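Local coordinates for uncharacterized protein (Deinococcus radiodurans, PDB 2A1V) that is of unknown function but belongs to the YjbR family, whose fold is probably related to the N-terminal domain of TfoX-type proteins, at residues V16-P21 and L108-Y112; K37-L41 and E127-P131; R45-L49 and L85-W90. One frame throughout, in Å; residues are numbered along the deposited sequence. Where two conformers were deposited one is given.

How the contacts relate
From the N terminus, the chain leaves helix 10-17 through the turn at 16-21, which meets helix 101-119 at 108-112: contact 1 closes this long loop. Strand 33-38 then runs into the corner at 37-41, and contact 2 joins it to 127-131 at the end of helix 122-128. Because 37-41 lies inside the loop of contact 1 and 127-131 lies beyond it, these two contacts cross. Contact 3, between 45-49 of the next sheet strand and 85-90, is nested inside both. Y112 of contact 1 packs on V38 and L130 of contact 2, while S111 probably hydrogen-bonds through OG to Y47 O of contact 3, so helices and antiparallel sheet form one connected body.

Contact 1: residues V16-P21 and L108-Y112; sequences VCDELP and LRGSY
This is a helix-to-turn packing contact, partly buried, in which the chain leaving helix 10-17 lies against the long helix 101-119. V16 and C17 are helical; a type I turn from C17 to L20 follows, and L20 and P21 are extended (psi 128° and 136°). The register sets V16 CA 7.9 Å from R109 CA and L20 CA 8.0 Å from Y112 CA. At the helical end, V16 (chi1 t) puts CG1 3.6 Å from L108 CD2, and C17 SG lies 4.1 Å from L108 CD1; branched valine and leucine and compact cysteine pack here without polar groups. L20 lies over one face of the Y112 ring in a CH-pi contact, its CB 3.9 Å from the ring centroid. Y112 (chi1 t) reaches past L20, and its OH donates to P21 O at 2.6 Å. At the exposed margin, R109 extends so that NH2 makes a salt bridge with E19 OE1 at 3.1 Å, while its NH1 bonds to E135 O. C17 and L20 also touch Y47 of the sheet. Tyrosine and arginine thus combine apolar shafts with polar tips: apolar packing is joined by one buried hydroxyl-to-carbonyl bond and one outer salt bridge, which probably help hold the turn against the helix.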
loop_
_atom_site.group_PDB
_atom_site.type_symbol
_atom_site.label_atom_id
_atom_site.label_comp_id
_atom_site.label_asym_id
_atom_site.label_seq_id
_atom_site.Cartn_x
_atom_site.Cartn_y
_atom_site.Cartn_z
ATOM N N VAL A 16 9.553 -3.458 0.770
ATOM C CA VAL A 16 9.047 -2.320 1.515
ATOM C C VAL A 16 8.224 -2.868 2.665
ATOM O O VAL A 16 8.446 -2.518 3.826
ATOM C CB VAL A 16 8.223 -1.385 0.617
ATOM C CG1 VAL A 16 7.418 -0.382 1.469
ATOM C CG2 VAL A 16 9.158 -0.666 -0.351
ATOM N N CYS A 17 7.336 -3.807 2.360
ATOM C CA CYS A 17 6.373 -4.318 3.363
ATOM C C CYS A 17 7.009 -5.188 4.461
ATOM O O CYS A 17 6.519 -5.215 5.553
ATOM C CB CYS A 17 5.194 -5.038 2.663
ATOM S SG CYS A 17 4.307 -3.937 1.594
ATOM N N ASP A 18 8.114 -5.860 4.143
ATOM C CA ASP A 18 8.855 -6.695 5.088
ATOM C C ASP A 18 9.372 -5.863 6.270
ATOM O O ASP A 18 9.589 -6.407 7.341
ATOM C CB ASP A 18 10.078 -7.365 4.424
ATOM C CG ASP A 18 9.739 -8.614 3.625
ATOM O OD1 ASP A 18 8.594 -9.123 3.647
ATOM O OD2 ASP A 18 10.649 -9.103 2.951
ATOM N N GLU A 19 9.600 -4.571 6.060
ATOM C CA GLU A 19 10.058 -3.658 7.123
ATOM C C GLU A 19 8.961 -3.033 8.011
ATOM O O GLU A 19 9.284 -2.306 8.968
ATOM C CB GLU A 19 10.721 -2.457 6.516
ATOM C CG GLU A 19 11.668 -2.715 5.422
ATOM C CD GLU A 19 11.886 -1.424 4.679
ATOM O OE1 GLU A 19 10.967 -0.549 4.847
ATOM O OE2 GLU A 19 12.914 -1.289 3.943
ATOM N N LEU A 20 7.697 -3.226 7.633
ATOM C CA LEU A 20 6.577 -2.591 8.323
ATOM C C LEU A 20 6.108 -3.546 9.406
ATOM O O LEU A 20 5.903 -4.735 9.152
ATOM C CB LEU A 20 5.459 -2.278 7.357
ATOM C CG LEU A 20 5.905 -1.504 6.136
ATOM C CD1 LEU A 20 4.791 -1.328 5.085
ATOM C CD2 LEU A 20 6.495 -0.173 6.591
ATOM N N PRO A 21 6.013 -3.037 10.647
ATOM C CA PRO A 21 5.637 -3.852 11.777
ATOM C C PRO A 21 4.261 -4.478 11.648
ATOM O O PRO A 21 3.291 -3.804 11.275
ATOM C CB PRO A 21 5.675 -2.858 12.967
ATOM C CG PRO A 21 6.628 -1.790 12.516
ATOM C CD PRO A 21 6.304 -1.640 11.070
ATOM N N LEU A 108 2.860 3.689 -0.597
ATOM C CA LEU A 108 2.724 2.357 -0.017
ATOM C C LEU A 108 2.863 2.400 1.499
ATOM O O LEU A 108 2.044 1.876 2.224
ATOM C CB LEU A 108 3.714 1.431 -0.679
ATOM C CG LEU A 108 3.804 -0.001 -0.154
ATOM C CD1 LEU A 108 2.456 -0.734 -0.106
ATOM C CD2 LEU A 108 4.799 -0.735 -0.979
ATOM N N ARG A 109 3.857 3.133 1.973
ATOM C CA ARG A 109 4.016 3.400 3.412
ATOM C C ARG A 109 2.868 4.210 3.955
ATOM O O ARG A 109 2.404 3.934 5.051
ATOM C CB ARG A 109 5.327 4.129 3.699
ATOM C CG ARG A 109 6.496 3.239 3.443
ATOM C CD ARG A 109 7.847 3.974 3.536
ATOM N NE ARG A 109 8.775 3.029 4.149
ATOM C CZ ARG A 109 9.563 3.298 5.182
ATOM N NH1 ARG A 109 9.624 4.552 5.673
ATOM N NH2 ARG A 109 10.303 2.307 5.696
ATOM N N GLY A 110 2.374 5.163 3.166
ATOM C CA GLY A 110 1.235 5.956 3.593
ATOM C C GLY A 110 -0.051 5.149 3.795
ATOM O O GLY A 110 -0.859 5.439 4.720
ATOM N N SER A 111 -0.272 4.168 2.910
ATOM C CA SER A 111 -1.478 3.335 2.945
ATOM C C SER A 111 -1.476 2.497 4.254
ATOM O O SER A 111 -2.442 2.486 4.989
ATOM C CB SER A 111 -1.536 2.425 1.701
ATOM O OG SER A 111 -2.672 1.573 1.736
ATOM N N TYR A 112 -0.338 1.858 4.531
ATOM C CA TYR A 112 -0.049 1.194 5.822
ATOM C C TYR A 112 -0.358 2.090 7.021
ATOM O O TYR A 112 -1.071 1.671 7.926
ATOM C CB TYR A 112 1.426 0.717 5.876
ATOM C CG TYR A 112 1.901 0.188 7.216
ATOM C CD1 TYR A 112 2.369 1.049 8.176
ATOM C CD2 TYR A 112 1.816 -1.175 7.531
ATOM C CE1 TYR A 112 2.737 0.593 9.421
ATOM C CE2 TYR A 112 2.215 -1.663 8.751
ATOM C CZ TYR A 112 2.683 -0.769 9.703
ATOM O OH TYR A 112 3.095 -1.207 10.928
#

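Contact 2: residues K37-L41 and E127-P131; sequences KVGYL and ELGLP
A Schellman motif ends helix 122-128, and the side chains around it pack on the corner that follows strand 33-38. E127 and L128 are helical; G129 is the C-prime residue, with phi/psi of 87/47°, a left-handed conformation that glycine adopts easily because it lacks a CB to collide with the preceding carbonyl. The motif bonds L130 N to R125 O and G129 N to K126 O, and L130 continues extended (-85/129°). V38 is in strand conformation, and the chain turns at G39 (138/-155°), again a backbone shape that a side chain would hinder. The touching parts, 38 to 40 and 127 to 130, run 169° apart, nearly antiparallel, with Y40 CA 7.5 Å from L128 CA.

L128 (chi1 t, chi2 p) points into the corner: its CD2 is 3.8 Å from G39 CA, and its CD1 lies over one face of the Y40 ring, 3.9 Å from the centroid in a CH-pi contact and 3.6 Å from Y40 CD2. Y40 (chi1 m) reaches across to the last helical turn, so that OH donates a 2.6 Å hydrogen bond to E127 OE1; a tyrosine fits because it offers a face to leucine and a hydroxyl to the exposed carboxylate. On the buried side, V38 CG2 (chi1 p) meets L130 CD2 at 4.0 Å.

V38 and L130 both pack on Y112 of helix 101-119, and L128 O accepts from H22 NE2, while G39 bonds to H22 through the backbone; the end of helix 122-128 is held beside strand 33-38, with helix 101-119 behind L130 and V38.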
loop_
_atom_site.group_PDB
_atom_site.type_symbol
_atom_site.label_atom_id
_atom_site.label_comp_id
_atom_site.label_asym_id
_atom_site.label_seq_id
_atom_site.Cartn_x
_atom_site.Cartn_y
_atom_site.Cartn_z
ATOM N N LYS A 37 -1.598 -7.238 4.808
ATOM C CA LYS A 37 -2.478 -6.870 5.905
ATOM C C LYS A 37 -1.604 -6.522 7.108
ATOM O O LYS A 37 -0.468 -7.004 7.228
ATOM C CB LYS A 37 -3.451 -8.014 6.214
ATOM C CG LYS A 37 -4.503 -8.284 5.116
ATOM C CD LYS A 37 -5.424 -9.484 5.436
ATOM C CE LYS A 37 -6.692 -9.533 4.566
ATOM N NZ LYS A 37 -7.603 -10.739 4.773
ATOM N N VAL A 38 -2.121 -5.651 7.965
ATOM C CA VAL A 38 -1.454 -5.267 9.190
ATOM C C VAL A 38 -2.363 -5.552 10.389
ATOM O O VAL A 38 -3.590 -5.326 10.351
ATOM C CB VAL A 38 -1.022 -3.760 9.151
ATOM C CG1 VAL A 38 -2.204 -2.845 8.879
ATOM C CG2 VAL A 38 -0.360 -3.324 10.423
ATOM N N GLY A 39 -1.747 -6.058 11.446
ATOM C CA GLY A 39 -2.405 -6.176 12.738
ATOM C C GLY A 39 -2.156 -7.463 13.468
ATOM O O GLY A 39 -1.133 -8.075 13.290
ATOM N N TYR A 40 -3.081 -7.844 14.342
ATOM C CA TYR A 40 -2.946 -9.110 15.084
ATOM C C TYR A 40 -3.247 -10.245 14.108
ATOM O O TYR A 40 -3.897 -10.081 13.059
ATOM C CB TYR A 40 -3.912 -9.195 16.304
ATOM C CG TYR A 40 -3.925 -7.991 17.274
ATOM C CD1 TYR A 40 -4.652 -6.803 16.960
ATOM C CD2 TYR A 40 -3.247 -8.047 18.509
ATOM C CE1 TYR A 40 -4.722 -5.707 17.856
ATOM C CE2 TYR A 40 -3.281 -6.963 19.407
ATOM C CZ TYR A 40 -4.013 -5.775 19.090
ATOM O OH TYR A 40 -4.044 -4.679 19.969
ATOM N N LEU A 41 -2.777 -11.412 14.459
ATOM C CA LEU A 41 -3.144 -12.594 13.722
ATOM C C LEU A 41 -4.650 -12.801 13.763
ATOM O O LEU A 41 -5.207 -13.260 12.785
ATOM C CB LEU A 41 -2.317 -13.820 14.196
ATOM C CG LEU A 41 -0.911 -13.944 13.583
ATOM C CD1 LEU A 41 -0.294 -15.327 13.981
ATOM C CD2 LEU A 41 -0.920 -13.815 12.031
ATOM N N GLU A 127 -0.445 -1.401 22.174
ATOM C CA GLU A 127 -0.257 -2.783 22.618
ATOM C C GLU A 127 0.602 -3.524 21.643
ATOM O O GLU A 127 1.691 -4.063 21.956
ATOM C CB GLU A 127 -1.596 -3.497 22.712
ATOM C CG GLU A 127 -1.531 -4.705 23.628
ATOM C CD GLU A 127 -2.208 -5.894 23.094
ATOM O OE1 GLU A 127 -3.004 -5.751 22.144
ATOM O OE2 GLU A 127 -1.957 -6.970 23.664
ATOM N N LEU A 128 0.149 -3.466 20.405
ATOM C CA LEU A 128 0.765 -4.201 19.341
ATOM C C LEU A 128 2.097 -3.534 18.994
ATOM O O LEU A 128 3.072 -4.201 18.610
ATOM C CB LEU A 128 -0.247 -4.203 18.194
ATOM C CG LEU A 128 -0.182 -5.143 17.028
ATOM C CD1 LEU A 128 -0.168 -6.572 17.450
ATOM C CD2 LEU A 128 -1.334 -4.816 16.123
ATOM N N GLY A 129 2.160 -2.218 19.169
ATOM C CA GLY A 129 3.320 -1.447 18.775
ATOM C C GLY A 129 3.282 -0.982 17.325
ATOM O O GLY A 129 4.301 -1.068 16.612
ATOM N N LEU A 130 2.163 -0.432 16.870
ATOM C CA LEU A 130 2.120 0.174 15.542
ATOM C C LEU A 130 2.601 1.608 15.624
ATOM O O LEU A 130 2.097 2.341 16.452
ATOM C CB LEU A 130 0.686 0.160 15.005
ATOM C CG LEU A 130 0.053 -1.222 14.914
ATOM C CD1 LEU A 130 -1.377 -1.127 14.410
ATOM C CD2 LEU A 130 0.903 -2.171 14.040
ATOM N N PRO A 131 3.566 2.025 14.756
ATOM C CA PRO A 131 4.152 3.350 14.941
ATOM C C PRO A 131 3.321 4.523 14.387
ATOM O O PRO A 131 2.535 4.342 13.456
ATOM C CB PRO A 131 5.472 3.229 14.234
ATOM C CG PRO A 131 5.127 2.375 13.052
ATOM C CD PRO A 131 4.186 1.333 13.613
#

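Contact 3: residues R45-L49 and L85-W90; sequences RMYAL and LNKKHW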
loop_
_atom_site.group_PDB
_atom_site.type_symbol
_atom_site.label_atom_id
_atom_site.label_comp_id
_atom_site.label_asym_id
_atom_site.label_seq_id
_atom_site.Cartn_x
_atom_site.Cartn_y
_atom_site.Cartn_z
ATOM N N ARG A 45 -5.866 -5.938 8.883
ATOM C CA ARG A 45 -6.549 -5.063 7.941
ATOM C C ARG A 45 -5.692 -4.816 6.692
ATOM O O ARG A 45 -4.546 -4.409 6.800
ATOM C CB ARG A 45 -6.850 -3.708 8.617
ATOM C CG ARG A 45 -7.732 -3.751 9.901
ATOM C CD ARG A 45 -9.215 -3.976 9.609
ATOM N NE ARG A 45 -9.581 -5.395 9.638
ATOM C CZ ARG A 45 -10.329 -6.008 10.561
ATOM N NH1 ARG A 45 -10.866 -5.374 11.597
ATOM N NH2 ARG A 45 -10.543 -7.298 10.430
ATOM N N MET A 46 -6.267 -5.038 5.514
ATOM C CA MET A 46 -5.563 -4.857 4.247
ATOM C C MET A 46 -5.125 -3.414 3.977
ATOM O O MET A 46 -5.877 -2.470 4.207
ATOM C CB MET A 46 -6.369 -5.419 3.058
ATOM C CG MET A 46 -7.694 -4.795 2.854
ATOM S SD MET A 46 -8.874 -5.722 1.775
ATOM C CE MET A 46 -7.926 -5.855 0.320
ATOM N N TYR A 47 -3.892 -3.262 3.482
ATOM C CA TYR A 47 -3.388 -1.958 3.124
ATOM C C TYR A 47 -2.759 -1.894 1.731
ATOM O O TYR A 47 -2.435 -0.800 1.282
ATOM C CB TYR A 47 -2.398 -1.446 4.202
ATOM C CG TYR A 47 -1.072 -2.161 4.259
ATOM C CD1 TYR A 47 -0.013 -1.783 3.432
ATOM C CD2 TYR A 47 -0.869 -3.247 5.139
ATOM C CE1 TYR A 47 1.202 -2.458 3.479
ATOM C CE2 TYR A 47 0.335 -3.921 5.177
ATOM C CZ TYR A 47 1.376 -3.513 4.363
ATOM O OH TYR A 47 2.587 -4.174 4.406
ATOM N N ALA A 48 -2.499 -3.036 1.096
ATOM C CA ALA A 48 -2.013 -3.049 -0.286
ATOM C C ALA A 48 -2.375 -4.381 -0.938
ATOM O O ALA A 48 -2.451 -5.396 -0.252
ATOM C CB ALA A 48 -0.576 -2.841 -0.340
ATOM N N LEU A 49 -2.638 -4.372 -2.242
ATOM C CA LEU A 49 -2.932 -5.606 -2.966
ATOM C C LEU A 49 -2.357 -5.529 -4.384
ATOM O O LEU A 49 -2.343 -4.440 -5.013
ATOM C CB LEU A 49 -4.443 -5.842 -3.123
ATOM C CG LEU A 49 -5.518 -5.704 -2.074
ATOM C CD1 LEU A 49 -5.681 -4.241 -1.583
ATOM C CD2 LEU A 49 -6.804 -6.248 -2.756
ATOM N N LEU A 85 -12.594 -2.219 -5.452
ATOM C CA LEU A 85 -12.398 -1.747 -4.090
ATOM C C LEU A 85 -13.222 -0.516 -3.868
ATOM O O LEU A 85 -13.737 0.035 -4.807
ATOM C CB LEU A 85 -10.906 -1.438 -3.808
ATOM C CG LEU A 85 -9.949 -2.608 -3.920
ATOM C CD1 LEU A 85 -8.523 -2.140 -4.257
ATOM C CD2 LEU A 85 -10.033 -3.519 -2.685
ATOM N N ASN A 86 -13.283 -0.067 -2.623
ATOM C CA ASN A 86 -13.975 1.172 -2.239
ATOM C C ASN A 86 -13.260 2.364 -2.837
ATOM O O ASN A 86 -12.195 2.761 -2.356
ATOM C CB ASN A 86 -13.973 1.283 -0.707
ATOM C CG ASN A 86 -14.935 2.319 -0.188
ATOM O OD1 ASN A 86 -15.228 3.281 -0.879
ATOM N ND2 ASN A 86 -15.422 2.130 1.063
ATOM N N LYS A 87 -13.864 2.957 -3.869
ATOM C CA LYS A 87 -13.167 3.955 -4.661
ATOM C C LYS A 87 -13.174 5.332 -3.960
ATOM O O LYS A 87 -12.541 6.258 -4.411
ATOM C CB LYS A 87 -13.718 4.000 -6.097
ATOM C CG LYS A 87 -13.392 2.720 -6.901
ATOM C CD LYS A 87 -14.290 2.511 -8.117
ATOM C CE LYS A 87 -14.599 1.034 -8.372
ATOM N NZ LYS A 87 -13.560 0.283 -9.144
ATOM N N LYS A 88 -13.865 5.439 -2.828
ATOM C CA LYS A 88 -13.708 6.588 -1.960
ATOM C C LYS A 88 -12.293 6.580 -1.310
ATOM O O LYS A 88 -11.776 7.630 -0.953
ATOM C CB LYS A 88 -14.777 6.576 -0.842
ATOM C CG LYS A 88 -16.196 6.954 -1.273
ATOM C CD LYS A 88 -17.241 7.078 -0.105
ATOM C CE LYS A 88 -17.351 5.783 0.774
ATOM N NZ LYS A 88 -17.753 4.592 -0.015
ATOM N N HIS A 89 -11.700 5.389 -1.115
ATOM C CA HIS A 89 -10.463 5.270 -0.316
ATOM C C HIS A 89 -9.281 4.598 -0.979
ATOM O O HIS A 89 -8.142 4.776 -0.544
ATOM C CB HIS A 89 -10.785 4.583 1.000
ATOM C CG HIS A 89 -11.827 5.304 1.806
ATOM N ND1 HIS A 89 -11.542 6.435 2.520
ATOM C CD2 HIS A 89 -13.152 5.082 1.973
ATOM C CE1 HIS A 89 -12.633 6.864 3.128
ATOM N NE2 HIS A 89 -13.626 6.058 2.815
ATOM N N TRP A 90 -9.543 3.863 -2.039
ATOM C CA TRP A 90 -8.490 3.085 -2.786
ATOM C C TRP A 90 -8.237 3.565 -4.217
ATOM O O TRP A 90 -9.156 3.867 -4.970
ATOM C CB TRP A 90 -8.913 1.645 -2.917
ATOM C CG TRP A 90 -8.965 0.876 -1.670
ATOM C CD1 TRP A 90 -9.978 0.831 -0.821
ATOM C CD2 TRP A 90 -7.948 0.019 -1.137
ATOM N NE1 TRP A 90 -9.715 -0.033 0.204
ATOM C CE2 TRP A 90 -8.467 -0.550 0.043
ATOM C CE3 TRP A 90 -6.645 -0.325 -1.540
ATOM C CZ2 TRP A 90 -7.724 -1.407 0.859
ATOM C CZ3 TRP A 90 -5.908 -1.213 -0.731
ATOM C CH2 TRP A 90 -6.447 -1.724 0.451
#
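The indole of W90 is the bump here, and the hollow that takes it lies on strand 43-51 between the side chains of M46 and L49. Its six-membered ring slides in corner first, and no hydrogen bond joins the two segments. W90 CH2 comes to 3.9 Å from both M46 O and Y47 C and to 4.2 Å from A48 N, which sits at the edge of the ring near its plane. M46 (chi1 p) forms one wall, its CG 3.9 Å from W90 CZ2; L49, pointing toward the indole, forms the other. L85 fills the gap that remains: L85 CD2 lies 4.2 Å from L49 CD2 and 4.4 Å from M46 CE. L85 CD1 is 3.8 Å from W90 CE3, so the leucine flanks the indole.

The hollow owes its form to a classic beta bulge, in which Y47 and A48 both face F36 of the neighbouring strand. Y47 and A48 turn away from W90, toward the side where helix 101-119 packs, and M46 and L49, three residues apart, both point toward it. In the antiparallel sheet, strand 58-62 lies between strands 43-51 and 90-94, so the A48 and W90 CA atoms are 9.3 Å apart; the long, flat indole bridges that distance, and the tryptophan touches K62 on the way.

The loop that presents it is tightly wound. N86 makes an Asx turn, OD1 accepting from K88 N at 3.2 Å and from K88 NZ at 3.0 Å, while N86 O accepts from H89 N and W90 N, each at 2.9 Å.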